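Side-chain contacts in malate dehydrogenase (Naegleria fowleri, PDB 6UM4), which probably catalyses the reversible, NAD(P)-dependent interconversion of malate and oxaloacetate: residues M148-D152 with G153-L157; E207-N210 with K211-G215. All blocks are in the same frame, centred on the assembly; numbering follows the deposited sequence.

Contact 1 of 2, residues M148-D152 with G153-L157; sequences MELDD and GAFPL
Leu150 and Phe155 meet where helix 140-151 gives way to the loop that leads into strand 158-164 of the Rossmann-type NAD-binding domain, and a type I beta turn from Asp151 to Ala154 makes the change of direction. The ring of Phe155 is folded back over this turn: with CG beside its own backbone N and anti to the carbonyl carbon (chi1 -69°), it presents an edge to the last helical turn. Leu150 O lies near the ring plane at that edge, 3.6 Å from Phe155 CD2. Gly153, which has no side chain, lies against a face of the Phe155 ring, its O over the ring centre and 4.0 Å above the plane. Farther out along the side chains, Leu150 CD2 is in loose apolar contact, 4.4 Å from Phe155 CE2. Both side chains also pack on helix 108-118, Leu150 on Leu114 and Phe155 on Ala118. The turn is closed by Ala154 N, which donates to Asp151 O at 2.8 Å, and Ala154 then leaves helical geometry with a positive phi of 54°. The acidic side chains turn away from the loop: Asp151 pairs with Lys147 one helical turn back, whereas Glu149 and Asp152 form salt bridges with Arg327 and Arg319 of the second subunit, so this helix end is part of the dimer interface. Gly153 O likewise accepts a bond from Lys341 of that subunit. Leu150 O is gripped twice. Gly153 N donates to Leu150 O at 2.9 Å, from above the carbonyl plane. A water donates to Leu150 O at 2.6 Å and accepts from Phe155 N, bridging the helix end to the residue that carries the ring.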
ATOM      1  N   MET A 148       5.906  12.480   7.484  1.00 27.32           N
ATOM      2  CA  MET A 148       5.856  13.361   6.323  1.00 28.06           C
ATOM      3  C   MET A 148       5.178  12.682   5.140  1.00 32.26           C
ATOM      4  O   MET A 148       4.303  13.271   4.494  1.00 31.89           O
ATOM      5  CB  MET A 148       7.268  13.797   5.952  1.00 28.84           C
ATOM      6  CG  MET A 148       7.812  14.884   6.845  1.00 36.09           C
ATOM      7  SD  MET A 148       9.449  15.403   6.332  1.00 46.03           S
ATOM      8  CE  MET A 148      10.460  14.600   7.551  1.00 43.51           C
ATOM      9  N   GLU A 149       5.545  11.426   4.856  1.00 28.30           N
ATOM     10  CA  GLU A 149       4.948  10.748   3.709  1.00 26.02           C
ATOM     11  C   GLU A 149       3.464  10.523   3.925  1.00 25.56           C
ATOM     12  O   GLU A 149       2.662  10.702   3.004  1.00 25.72           O
ATOM     13  CB  GLU A 149       5.657   9.424   3.443  1.00 25.26           C
ATOM     14  CG  GLU A 149       7.049   9.568   2.852  1.00 25.85           C
ATOM     15  CD  GLU A 149       7.398   8.437   1.866  1.00 36.43           C
ATOM     16  OE1 GLU A 149       8.146   7.518   2.279  1.00 32.82           O
ATOM     17  OE2 GLU A 149       6.897   8.448   0.703  1.00 31.07           O
ATOM     18  N   LEU A 150       3.078  10.149   5.142  1.00 25.11           N
ATOM     19  CA  LEU A 150       1.667   9.943   5.436  1.00 24.81           C
ATOM     20  C   LEU A 150       0.872  11.238   5.348  1.00 25.90           C
ATOM     21  O   LEU A 150      -0.242  11.245   4.812  1.00 25.83           O
ATOM     22  CB  LEU A 150       1.520   9.339   6.826  1.00 24.32           C
ATOM     23  CG  LEU A 150       1.738   7.837   6.954  1.00 26.93           C
ATOM     24  CD1 LEU A 150       1.769   7.455   8.433  1.00 23.08           C
ATOM     25  CD2 LEU A 150       0.642   7.099   6.220  1.00 28.75           C
ATOM     26  N   ASP A 151       1.406  12.339   5.900  1.00 28.31           N
ATOM     27  CA  ASP A 151       0.745  13.634   5.723  1.00 27.73           C
ATOM     28  C   ASP A 151       0.538  13.947   4.251  1.00 28.11           C
ATOM     29  O   ASP A 151      -0.550  14.378   3.850  1.00 28.58           O
ATOM     30  CB  ASP A 151       1.556  14.746   6.388  1.00 28.69           C
ATOM     31  CG  ASP A 151       1.488  14.685   7.900  1.00 31.24           C
ATOM     32  OD1 ASP A 151       0.453  14.199   8.419  1.00 28.22           O
ATOM     33  OD2 ASP A 151       2.472  15.100   8.553  1.00 29.07           O
ATOM     34  N   ASP A 152       1.559  13.697   3.427  1.00 30.74           N
ATOM     35  CA  ASP A 152       1.489  13.934   1.989  1.00 28.45           C
ATOM     36  C   ASP A 152       0.507  13.016   1.284  1.00 30.28           C
ATOM     37  O   ASP A 152       0.272  13.202   0.086  1.00 28.21           O
ATOM     38  CB  ASP A 152       2.870  13.749   1.360  1.00 28.52           C
ATOM     39  CG  ASP A 152       3.853  14.775   1.853  1.00 29.45           C
ATOM     40  OD1 ASP A 152       3.387  15.771   2.435  1.00 30.19           O
ATOM     41  OD2 ASP A 152       5.072  14.612   1.655  1.00 29.57           O
ATOM     42  N   GLY A 153      -0.043  12.023   1.986  1.00 26.82           N
ATOM     43  CA  GLY A 153      -1.168  11.304   1.448  1.00 26.40           C
ATOM     44  C   GLY A 153      -2.469  12.063   1.500  1.00 27.14           C
ATOM     45  O   GLY A 153      -3.417  11.672   0.810  1.00 30.41           O
ATOM     46  N   ALA A 154      -2.529  13.149   2.267  1.00 27.93           N
ATOM     47  CA  ALA A 154      -3.714  13.997   2.332  1.00 28.88           C
ATOM     48  C   ALA A 154      -4.949  13.179   2.688  1.00 30.01           C
ATOM     49  O   ALA A 154      -5.991  13.261   2.036  1.00 33.85           O
ATOM     50  CB  ALA A 154      -3.919  14.754   1.013  1.00 31.34           C
ATOM     51  N   PHE A 155      -4.812  12.353   3.718  1.00 27.53           N
ATOM     52  CA  PHE A 155      -5.878  11.434   4.080  1.00 29.95           C
ATOM     53  C   PHE A 155      -6.904  12.121   4.962  1.00 29.84           C
ATOM     54  O   PHE A 155      -6.567  12.535   6.077  1.00 31.90           O
ATOM     55  CB  PHE A 155      -5.326  10.222   4.796  1.00 26.29           C
ATOM     56  CG  PHE A 155      -4.510   9.320   3.927  1.00 25.04           C
ATOM     57  CD1 PHE A 155      -5.127   8.514   2.980  1.00 26.96           C
ATOM     58  CD2 PHE A 155      -3.137   9.236   4.092  1.00 27.62           C
ATOM     59  CE1 PHE A 155      -4.379   7.640   2.177  1.00 28.54           C
ATOM     60  CE2 PHE A 155      -2.385   8.367   3.315  1.00 34.09           C
ATOM     61  CZ  PHE A 155      -3.008   7.570   2.346  1.00 32.01           C
ATOM     62  N   PRO A 156      -8.163  12.217   4.533  1.00 28.49           N
ATOM     63  CA  PRO A 156      -9.174  12.855   5.381  1.00 29.46           C
ATOM     64  C   PRO A 156      -9.387  12.138   6.691  1.00 28.94           C
ATOM     65  O   PRO A 156      -9.697  12.787   7.698  1.00 29.69           O
ATOM     66  CB  PRO A 156     -10.434  12.795   4.507  1.00 34.10           C
ATOM     67  CG  PRO A 156      -9.909  12.673   3.094  1.00 31.08           C
ATOM     68  CD  PRO A 156      -8.729  11.775   3.251  1.00 28.48           C
ATOM     69  N   LEU A 157      -9.192  10.821   6.720  1.00 27.76           N
ATOM     70  CA  LEU A 157      -9.488  10.036   7.909  1.00 29.13           C
ATOM     71  C   LEU A 157      -8.376  10.079   8.946  1.00 32.19           C
ATOM     72  O   LEU A 157      -8.619   9.710  10.101  1.00 37.36           O
ATOM     73  CB  LEU A 157      -9.763   8.576   7.519  1.00 26.36           C
ATOM     74  CG  LEU A 157     -11.055   8.317   6.731  1.00 27.18           C
ATOM     75  CD1 LEU A 157     -11.151   6.873   6.250  1.00 25.86           C
ATOM     76  CD2 LEU A 157     -12.303   8.704   7.526  1.00 30.60           C
TER
HETATM   77  O   HOH W   1      -2.503  12.272   5.475  1.00 26.73           O

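Contact 2 of 2, residues E207-N210 with K211-G215; sequences EALN and KQANG
Ala213 sets its methyl group against Leu209 at the C-terminal end of helix 191-212, CB lying 4.0 Å from Leu209 CD2 and 3.3 Å from Leu209 O. Ala213 is the first residue to leave helical geometry, yet Ala213 N still donates to Leu209 O at 3.0 Å, so the methyl remains over the last turn as the chain straightens. Gln212 N makes its main bond to Ala208 O at 2.8 Å, nearly head-on to the carbonyl, with only a weak second one to Leu209 O. The side chains of Gln212, Lys211 and Asn210 leave the turn differently. Gln212 CG lies beside its own backbone N (chi1 -62°), which sets CG 3.4 Å from Ala208 O; the bend at chi2 (-73°) then turns the amide off toward Asn168, whose O accepts from NE2. Lys211 is instead extended throughout: CB passes 3.5 Å from Glu207 O, and the straight chain carries NZ to Asn168 OD1. Both thus reach the same asparagine, one its backbone oxygen, one its amide oxygen. Asn210 leans away from this side, CG anti to the backbone N (chi1 -160°), and its OD1 takes the backbone N of Asp239, beside Ala237 and Pro238. Within the beta-alpha-beta unit of strand 176-179, helix 191-212 and strand 218-221, the helix here turns toward the second strand; Phe171 of helix 167-171 packs on Ala208, Leu209 and Gln212, and the exit is tied by backbone bonds to Gly173 and Ala174, just ahead of strand 176-179.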
ATOM      1  N   GLU A 207       2.878  -5.422  29.295  1.00 26.77           N
ATOM      2  CA  GLU A 207       2.779  -4.612  30.504  1.00 29.08           C
ATOM      3  C   GLU A 207       2.301  -3.206  30.168  1.00 27.92           C
ATOM      4  O   GLU A 207       1.423  -2.654  30.844  1.00 29.37           O
ATOM      5  CB  GLU A 207       4.137  -4.577  31.216  1.00 30.14           C
ATOM      6  CG  GLU A 207       4.467  -5.849  31.997  1.00 33.46           C
ATOM      7  CD  GLU A 207       5.914  -5.914  32.465  1.00 37.23           C
ATOM      8  OE1 GLU A 207       6.743  -5.105  31.995  1.00 39.15           O
ATOM      9  OE2 GLU A 207       6.228  -6.802  33.285  1.00 40.12           O
ATOM     10  N   ALA A 208       2.870  -2.610  29.120  1.00 27.26           N
ATOM     11  CA  ALA A 208       2.461  -1.262  28.724  1.00 28.90           C
ATOM     12  C   ALA A 208       1.032  -1.264  28.197  1.00 29.63           C
ATOM     13  O   ALA A 208       0.247  -0.361  28.515  1.00 27.47           O
ATOM     14  CB  ALA A 208       3.423  -0.708  27.668  1.00 29.33           C
ATOM     15  N   LEU A 209       0.687  -2.274  27.386  1.00 25.97           N
ATOM     16  CA  LEU A 209      -0.671  -2.401  26.864  1.00 25.63           C
ATOM     17  C   LEU A 209      -1.673  -2.491  27.999  1.00 28.13           C
ATOM     18  O   LEU A 209      -2.690  -1.787  28.006  1.00 26.96           O
ATOM     19  CB  LEU A 209      -0.781  -3.637  25.954  1.00 24.66           C
ATOM     20  CG  LEU A 209      -0.465  -3.547  24.449  1.00 27.73           C
ATOM     21  CD1 LEU A 209      -0.187  -4.935  23.833  1.00 23.72           C
ATOM     22  CD2 LEU A 209      -1.580  -2.853  23.666  1.00 23.45           C
ATOM     23  N   ASN A 210      -1.392  -3.355  28.980  1.00 27.06           N
ATOM     24  CA  ASN A 210      -2.333  -3.552  30.067  1.00 28.84           C
ATOM     25  C   ASN A 210      -2.562  -2.249  30.806  1.00 29.10           C
ATOM     26  O   ASN A 210      -3.698  -1.919  31.162  1.00 29.76           O
ATOM     27  CB  ASN A 210      -1.828  -4.639  31.021  1.00 28.54           C
ATOM     28  CG  ASN A 210      -2.935  -5.212  31.871  1.00 31.79           C
ATOM     29  OD1 ASN A 210      -3.692  -6.057  31.412  1.00 35.41           O
ATOM     30  ND2 ASN A 210      -3.043  -4.750  33.115  1.00 30.66           N
ATOM     31  N   LYS A 211      -1.497  -1.475  30.996  1.00 29.32           N
ATOM     32  CA  LYS A 211      -1.580  -0.224  31.742  1.00 30.43           C
ATOM     33  C   LYS A 211      -2.223   0.908  30.941  1.00 30.28           C
ATOM     34  O   LYS A 211      -3.069   1.633  31.469  1.00 31.23           O
ATOM     35  CB  LYS A 211      -0.179   0.180  32.186  1.00 31.69           C
ATOM     36  CG  LYS A 211      -0.072   1.551  32.759  1.00 31.88           C
ATOM     37  CD  LYS A 211       1.384   1.917  32.946  1.00 36.21           C
ATOM     38  CE  LYS A 211       1.522   3.358  33.429  1.00 33.24           C
ATOM     39  NZ  LYS A 211       2.890   3.856  33.143  1.00 36.87           N
ATOM     40  N   GLN A 212      -1.877   1.050  29.661  1.00 31.13           N
ATOM     41  CA  GLN A 212      -2.121   2.273  28.901  1.00 30.51           C
ATOM     42  C   GLN A 212      -3.260   2.202  27.896  1.00 33.09           C
ATOM     43  O   GLN A 212      -3.929   3.223  27.682  1.00 29.06           O
ATOM     44  CB  GLN A 212      -0.853   2.677  28.142  1.00 28.54           C
ATOM     45  CG  GLN A 212       0.339   2.982  29.032  1.00 29.81           C
ATOM     46  CD  GLN A 212       0.168   4.317  29.748  1.00 32.49           C
ATOM     47  OE1 GLN A 212      -0.438   4.388  30.808  1.00 33.64           O
ATOM     48  NE2 GLN A 212       0.669   5.388  29.138  1.00 30.58           N
ATOM     49  N   ALA A 213      -3.494   1.037  27.281  1.00 27.63           N
ATOM     50  CA  ALA A 213      -4.446   0.903  26.185  1.00 27.02           C
ATOM     51  C   ALA A 213      -5.876   0.904  26.714  1.00 27.86           C
ATOM     52  O   ALA A 213      -6.130   0.743  27.911  1.00 28.78           O
ATOM     53  CB  ALA A 213      -4.170  -0.380  25.391  1.00 25.88           C
ATOM     54  N   ASN A 214      -6.830   1.086  25.812  1.00 27.64           N
ATOM     55  CA  ASN A 214      -8.216   1.014  26.250  1.00 28.86           C
ATOM     56  C   ASN A 214      -8.611  -0.438  26.514  1.00 32.87           C
ATOM     57  O   ASN A 214      -7.964  -1.384  26.045  1.00 27.30           O
ATOM     58  CB  ASN A 214      -9.108   1.705  25.225  1.00 33.39           C
ATOM     59  CG  ASN A 214      -8.944   3.231  25.261  1.00 33.78           C
ATOM     60  OD1 ASN A 214      -8.610   3.809  26.307  1.00 30.11           O
ATOM     61  ND2 ASN A 214      -9.124   3.875  24.118  1.00 29.93           N
ATOM     62  N   GLY A 215      -9.676  -0.608  27.307  1.00 36.53           N
ATOM     63  CA  GLY A 215      -9.991  -1.924  27.847  1.00 30.41           C
ATOM     64  C   GLY A 215     -10.333  -2.956  26.790  1.00 33.57           C
ATOM     65  O   GLY A 215     -10.108  -4.157  26.994  1.00 32.21           O
TER

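Contacts 1 and 2 are both helix C-terminal ends in the same Rossmann-type domain, each where a helix hands over to a strand of the parallel sheet. They do not touch: their centres are 28 Å apart and their nearest atoms about 15 Å. Residues 153-157 lead into strand 158-164, the outermost strand on one side of the sheet, whereas residues 211-215 lead to strand 218-221, next to the outermost strand on the other. Their surroundings differ, since contact 1 meets the second subunit and contact 2 touches no other chain of the assembly. Both lie where strands begin, whereas a Rossmann-type domain binds its nucleotide at the sheet's C-terminal edge, probably away from both contacts.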